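Local coordinates for protein beta-fructofuranosidase (Bifidobacterium adolescentis, PDB 6NOB) that probably hydrolyses terminal beta-fructofuranoside bonds, as a beta-fructofuranosidase of glycoside hydrolase family 32, at residues P309-Q314 against K420-S426; T290-V296 against A336-T342; G27-V31 against A43-P47. All blocks are in the same frame, centred on the assembly; numbering follows the deposited sequence.

Contact 1 of 3, residues P309-Q314 against K420-S426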
# COMPACT_ATOMS: atom_id res chain seq x y z
N PRO A 309 2.25 0.86 30.97
CA PRO A 309 2.75 1.17 29.63
C PRO A 309 2.77 -0.07 28.75
O PRO A 309 2.78 -1.21 29.22
CB PRO A 309 4.17 1.69 29.87
CG PRO A 309 4.20 2.07 31.32
CD PRO A 309 3.27 1.12 32.01
N GLY A 310 2.77 0.17 27.44
CA GLY A 310 2.72 -0.89 26.46
C GLY A 310 1.34 -1.35 26.07
O GLY A 310 1.21 -2.27 25.24
N ILE A 311 0.29 -0.74 26.62
CA ILE A 311 -1.09 -1.13 26.36
C ILE A 311 -1.88 0.11 25.99
O ILE A 311 -1.87 1.11 26.71
CB ILE A 311 -1.73 -1.83 27.58
CG1 ILE A 311 -0.98 -3.12 27.91
CG2 ILE A 311 -3.20 -2.10 27.32
CD1 ILE A 311 -1.09 -3.52 29.36
N SER A 312 -2.57 0.05 24.85
CA SER A 312 -3.51 1.10 24.45
C SER A 312 -4.92 0.63 24.79
O SER A 312 -5.29 -0.51 24.47
CB SER A 312 -3.38 1.41 22.96
OG SER A 312 -4.57 1.95 22.43
N THR A 313 -5.69 1.49 25.45
CA THR A 313 -6.97 1.10 26.02
C THR A 313 -8.18 1.73 25.35
O THR A 313 -9.31 1.35 25.69
CB THR A 313 -7.01 1.42 27.52
OG1 THR A 313 -6.81 2.82 27.72
CG2 THR A 313 -5.94 0.64 28.28
N GLN A 314 -8.00 2.68 24.44
CA GLN A 314 -9.16 3.32 23.83
C GLN A 314 -9.94 2.31 23.00
O GLN A 314 -9.37 1.60 22.16
CB GLN A 314 -8.75 4.52 22.96
CG GLN A 314 -9.92 5.49 22.75
CD GLN A 314 -9.71 6.45 21.59
OE1 GLN A 314 -8.62 6.99 21.40
NE2 GLN A 314 -10.76 6.67 20.81
N LYS A 420 8.48 -0.35 26.25
CA LYS A 420 7.03 -0.26 26.15
C LYS A 420 6.64 1.14 25.71
O LYS A 420 7.20 2.13 26.20
CB LYS A 420 6.36 -0.59 27.49
CG LYS A 420 6.78 -1.92 28.10
CD LYS A 420 6.22 -3.11 27.32
CE LYS A 420 6.69 -4.43 27.92
NZ LYS A 420 6.41 -5.58 27.03
N LEU A 421 5.69 1.23 24.79
CA LEU A 421 5.14 2.52 24.39
C LEU A 421 4.07 2.93 25.38
O LEU A 421 3.00 2.31 25.46
CB LEU A 421 4.58 2.45 22.97
CG LEU A 421 3.82 3.71 22.55
CD1 LEU A 421 4.75 4.91 22.49
CD2 LEU A 421 3.12 3.50 21.21
N ASP A 422 4.34 3.99 26.15
CA ASP A 422 3.35 4.57 27.05
C ASP A 422 2.41 5.41 26.21
O ASP A 422 2.71 6.55 25.86
CB ASP A 422 4.04 5.40 28.13
CG ASP A 422 3.06 5.98 29.14
OD1 ASP A 422 1.88 5.57 29.14
OD2 ASP A 422 3.47 6.86 29.93
N VAL A 423 1.25 4.85 25.87
CA VAL A 423 0.32 5.51 24.96
C VAL A 423 -0.31 6.71 25.66
O VAL A 423 -0.95 6.57 26.71
CB VAL A 423 -0.76 4.54 24.47
CG1 VAL A 423 -1.70 5.24 23.50
CG2 VAL A 423 -0.13 3.31 23.83
N LYS A 424 -0.13 7.89 25.07
CA LYS A 424 -0.81 9.10 25.53
C LYS A 424 -2.02 9.46 24.68
O LYS A 424 -2.90 10.19 25.16
CB LYS A 424 0.16 10.29 25.54
CG LYS A 424 1.41 10.08 26.38
CD LYS A 424 1.09 9.90 27.85
CE LYS A 424 2.35 10.01 28.69
NZ LYS A 424 2.07 9.84 30.15
N ALA A 425 -2.09 8.98 23.44
CA ALA A 425 -3.21 9.28 22.56
C ALA A 425 -3.25 8.25 21.44
O ALA A 425 -2.23 7.64 21.10
CB ALA A 425 -3.11 10.70 21.98
N SER A 426 -4.44 8.06 20.88
CA SER A 426 -4.62 7.14 19.76
C SER A 426 -5.81 7.61 18.93
O SER A 426 -6.74 8.22 19.46
CB SER A 426 -4.83 5.71 20.25
OG SER A 426 -6.20 5.36 20.29
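Two neighbouring blades of the catalytic propeller meet here, each through an outermost strand of its sheet: the short strand 311-312 with the loop leading into it, and strand 418-428. A hydrogen bond ties the two segments together, from the amide N of G310 to O of L421 at 2.9 Å. The backbone comes closest around that bond, with CA of P309 4.3 Å from CA of D422 and CA of G310 4.4 Å from CA of K420. G310 sits at phi 88°, where a CB would jam against the carbonyl of P309 and fall 2.9 Å from CD of K420, so both its conformation and its neighbour call for glycine. In the five-bladed propeller of family 32 adjacent blades pack side by side, and here L421 also bonds its backbone to V362 of strand 357-365, in the same sheet as strand 311-312. Apolar contacts fill in around the polar tie: CB of P309 lies 4.0 Å from CB of K420 and 4.1 Å from CB of D422, while CG2 of V423 packs 3.9 Å from CB of S312. K420 turns its end away and bonds through NZ to the carbonyl of P361. Farther along, K424 and A425 form a classic beta bulge against strand 405-415, and NZ of K424 makes a salt bridge of 3.3 Å with OD2 of D422.

Contact 2 of 3, residues T290-V296 against A336-T342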
# COMPACT_ATOMS: atom_id res chain seq x y z
N THR A 290 7.06 -6.40 14.59
CA THR A 290 6.34 -7.37 13.79
C THR A 290 4.90 -7.43 14.28
O THR A 290 4.60 -7.12 15.43
CB THR A 290 6.99 -8.76 13.85
OG1 THR A 290 7.48 -9.01 15.18
CG2 THR A 290 8.16 -8.85 12.88
N ALA A 291 4.01 -7.82 13.38
CA ALA A 291 2.58 -7.87 13.66
C ALA A 291 2.18 -9.30 14.01
O ALA A 291 2.39 -10.22 13.22
CB ALA A 291 1.78 -7.37 12.46
N THR A 292 1.60 -9.48 15.20
CA THR A 292 1.12 -10.78 15.64
C THR A 292 0.05 -10.58 16.71
O THR A 292 -0.48 -9.48 16.87
CB THR A 292 2.28 -11.65 16.15
OG1 THR A 292 1.79 -12.97 16.43
CG2 THR A 292 2.87 -11.06 17.43
N ASN A 293 -0.27 -11.65 17.43
CA ASN A 293 -1.15 -11.59 18.58
C ASN A 293 -0.54 -12.44 19.69
O ASN A 293 0.20 -13.38 19.43
CB ASN A 293 -2.57 -12.08 18.25
CG ASN A 293 -2.58 -13.43 17.55
OD1 ASN A 293 -2.58 -13.50 16.32
ND2 ASN A 293 -2.60 -14.50 18.33
N LEU A 294 -0.86 -12.09 20.93
CA LEU A 294 -0.32 -12.79 22.08
C LEU A 294 -1.44 -13.17 23.04
O LEU A 294 -2.50 -12.53 23.05
CB LEU A 294 0.72 -11.92 22.81
CG LEU A 294 2.04 -11.70 22.06
CD1 LEU A 294 2.93 -10.69 22.77
CD2 LEU A 294 2.78 -13.02 21.86
N PRO A 295 -1.24 -14.21 23.84
CA PRO A 295 -2.27 -14.57 24.84
C PRO A 295 -2.46 -13.44 25.84
O PRO A 295 -1.49 -12.88 26.36
CB PRO A 295 -1.70 -15.83 25.50
CG PRO A 295 -0.66 -16.34 24.56
CD PRO A 295 -0.11 -15.15 23.85
N VAL A 296 -3.72 -13.13 26.13
CA VAL A 296 -4.02 -12.09 27.11
C VAL A 296 -3.50 -12.46 28.49
O VAL A 296 -3.32 -11.58 29.34
CB VAL A 296 -5.53 -11.79 27.14
CG1 VAL A 296 -6.02 -11.36 25.76
CG2 VAL A 296 -6.31 -12.99 27.65
N ALA A 336 -8.94 -15.28 23.66
CA ALA A 336 -7.71 -15.59 24.37
C ALA A 336 -6.52 -14.76 23.93
O ALA A 336 -5.48 -14.79 24.60
CB ALA A 336 -7.37 -17.08 24.21
N THR A 337 -6.64 -14.02 22.83
CA THR A 337 -5.52 -13.28 22.26
C THR A 337 -5.85 -11.80 22.13
O THR A 337 -7.01 -11.38 22.19
CB THR A 337 -5.14 -13.84 20.88
OG1 THR A 337 -6.23 -13.65 19.97
CG2 THR A 337 -4.81 -15.32 20.97
N VAL A 338 -4.80 -11.01 21.96
CA VAL A 338 -4.89 -9.57 21.76
C VAL A 338 -3.84 -9.18 20.73
O VAL A 338 -2.73 -9.72 20.74
CB VAL A 338 -4.69 -8.81 23.09
CG1 VAL A 338 -3.41 -9.29 23.79
CG2 VAL A 338 -4.66 -7.31 22.87
N PRO A 339 -4.16 -8.28 19.79
CA PRO A 339 -3.14 -7.85 18.82
C PRO A 339 -1.95 -7.22 19.52
O PRO A 339 -2.10 -6.42 20.44
CB PRO A 339 -3.89 -6.84 17.95
CG PRO A 339 -5.34 -7.23 18.08
CD PRO A 339 -5.49 -7.72 19.49
N ALA A 340 -0.75 -7.60 19.07
CA ALA A 340 0.48 -7.12 19.70
C ALA A 340 1.54 -6.84 18.64
O ALA A 340 1.63 -7.54 17.63
CB ALA A 340 1.02 -8.14 20.71
N MET A 341 2.34 -5.81 18.90
CA MET A 341 3.53 -5.51 18.11
C MET A 341 4.73 -6.08 18.85
O MET A 341 5.20 -5.49 19.83
CB MET A 341 3.69 -4.01 17.89
CG MET A 341 2.74 -3.43 16.88
SD MET A 341 3.19 -1.74 16.50
CE MET A 341 1.70 -1.21 15.65
N THR A 342 5.21 -7.23 18.40
CA THR A 342 6.36 -7.86 19.03
C THR A 342 7.65 -7.20 18.56
O THR A 342 7.89 -7.08 17.35
CB THR A 342 6.37 -9.36 18.73
OG1 THR A 342 5.90 -9.58 17.39
CG2 THR A 342 5.47 -10.09 19.71
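Inside one propeller blade, strands 285-295 and 337-347 run antiparallel side by side, the axes of segments 290-295 and 337-342 4.3 Å apart at closest approach and their directions 136° apart. Start at A336, just ahead of the strand, whose O receives the amide N of V296 at 2.9 Å. T337 follows in a non-hydrogen-bonded pair with P295; its CA makes a CA-H...O contact of 3.2 Å to O of L294. V338 then exchanges two backbone bonds with L294, N to O and O to N, both 3.0 Å, and its CG1 packs 3.9 Å from CG1 of V296. P339 has no amide hydrogen, which costs this pairing nothing: opposite N293 it occupies a non-hydrogen-bonded site, with the CA atoms 4.2 Å apart. A340 bonds to T292 through N to O at 2.9 Å and O to N at 3.1 Å, while its CB touches CD1 of L294 at 3.8 Å. M341 pairs with A291 on the face away from V338 and A340, where both side chains meet Y374 and P377. The ladder reaches T342, whose O accepts N of T290 at 3.0 Å; the return bond from N of T342 to O of T290 is weak, and OG1 of T342 lies 2.8 Å from OG1 of T290.

Contact 3 of 3, residues G27-V31 against A43-P47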
# COMPACT_ATOMS: atom_id res chain seq x y z
N GLY A 27 0.48 -31.20 -21.99
CA GLY A 27 1.84 -31.58 -22.34
C GLY A 27 2.85 -30.45 -22.29
O GLY A 27 2.90 -29.68 -21.33
N ASN A 28 3.67 -30.35 -23.34
CA ASN A 28 4.76 -29.39 -23.36
C ASN A 28 4.24 -27.96 -23.43
O ASN A 28 3.42 -27.63 -24.29
CB ASN A 28 5.68 -29.67 -24.55
CG ASN A 28 6.91 -30.48 -24.17
OD1 ASN A 28 7.37 -30.41 -23.04
ND2 ASN A 28 7.43 -31.24 -25.12
N ALA A 29 4.71 -27.12 -22.52
CA ALA A 29 4.43 -25.69 -22.52
C ALA A 29 5.70 -24.96 -22.93
O ALA A 29 6.70 -25.00 -22.21
CB ALA A 29 3.94 -25.22 -21.16
N VAL A 30 5.67 -24.31 -24.10
CA VAL A 30 6.87 -23.77 -24.73
C VAL A 30 6.67 -22.30 -25.08
O VAL A 30 5.57 -21.86 -25.42
CB VAL A 30 7.24 -24.58 -26.00
CG1 VAL A 30 8.61 -24.19 -26.51
CG2 VAL A 30 7.19 -26.07 -25.72
N VAL A 31 7.76 -21.55 -24.98
CA VAL A 31 7.87 -20.20 -25.53
C VAL A 31 9.07 -20.17 -26.47
O VAL A 31 10.15 -20.67 -26.12
CB VAL A 31 8.02 -19.13 -24.43
CG1 VAL A 31 7.90 -17.74 -25.03
CG2 VAL A 31 6.99 -19.35 -23.33
N ALA A 43 14.30 -21.02 -27.53
CA ALA A 43 13.24 -21.97 -27.23
C ALA A 43 13.32 -22.34 -25.76
O ALA A 43 14.34 -22.87 -25.31
CB ALA A 43 13.35 -23.23 -28.11
N HIS A 44 12.27 -22.05 -25.01
CA HIS A 44 12.21 -22.31 -23.59
C HIS A 44 11.02 -23.20 -23.27
O HIS A 44 9.96 -23.10 -23.90
CB HIS A 44 12.12 -21.01 -22.78
CG HIS A 44 13.35 -20.16 -22.86
ND1 HIS A 44 14.07 -19.80 -21.75
CD2 HIS A 44 13.98 -19.61 -23.92
CE1 HIS A 44 15.10 -19.05 -22.12
NE2 HIS A 44 15.07 -18.93 -23.44
N THR A 45 11.19 -24.08 -22.29
CA THR A 45 10.14 -24.98 -21.85
C THR A 45 9.86 -24.75 -20.38
O THR A 45 10.79 -24.67 -19.57
CB THR A 45 10.53 -26.44 -22.09
OG1 THR A 45 10.75 -26.65 -23.49
CG2 THR A 45 9.43 -27.38 -21.62
N MET A 46 8.58 -24.63 -20.04
CA MET A 46 8.19 -24.56 -18.64
C MET A 46 8.56 -25.87 -17.95
O MET A 46 8.28 -26.94 -18.50
CB MET A 46 6.69 -24.29 -18.51
CG MET A 46 6.21 -24.10 -17.08
SD MET A 46 4.48 -23.59 -16.98
CE MET A 46 4.56 -21.96 -17.73
N PRO A 47 9.21 -25.83 -16.79
CA PRO A 47 9.53 -27.07 -16.08
C PRO A 47 8.28 -27.90 -15.82
O PRO A 47 7.20 -27.36 -15.55
CB PRO A 47 10.17 -26.58 -14.78
CG PRO A 47 10.72 -25.24 -15.12
CD PRO A 47 9.75 -24.64 -16.10
O HOH W 1 6.13 -28.26 -19.97
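A29, H44 and V31 lose the most surface in this pairing. The carbonyl O of A29 accepts the amide N of M46 at 2.9 Å, and its CB rests 3.9 Å from CB of M46. Where the backbones splay apart beyond that bond, a water bridges them, 3.1 Å from N of A29 and 2.9 Å from O of M46. V31 and H44 form a hydrogen-bonded antiparallel pair, N of V31 to O of H44 at 2.9 Å and N of H44 to O of V31 at 2.8 Å. This is the end of the beta hairpin 30-34/40-45 away from its turn, in a small N-terminal sandwich of two four-stranded antiparallel sheets. The side chains of V31 and H44 share the face turned to the other sheet: V31 meets L19, and H44 lies on F55 and I57. V30 and T45, the non-hydrogen-bonded pair between, point to the opposite face, with CG2 of V30 4.2 Å from OG1 of T45.

How the contacts relate
Contacts 1 and 2 belong together: their centres are 15 Å apart and their nearest atoms about 7 Å, without touching. Strand 311-312 and the pair in contact 2 lie in the same five-stranded sheet, joined through strand 357-365, so contact 2 lies within that blade, while contact 1 joins its edge to the next one. Their segments alternate along the chain. A bound PEG lies about 7 Å from the side chain of A291 in contact 2, and the side chain of K420 in contact 1 is about 11 Å from a bound PEG. Contact 3 is remote, in the separate N-terminal sandwich, with its centre 46 Å from that of contact 2 and 56 Å from that of contact 1.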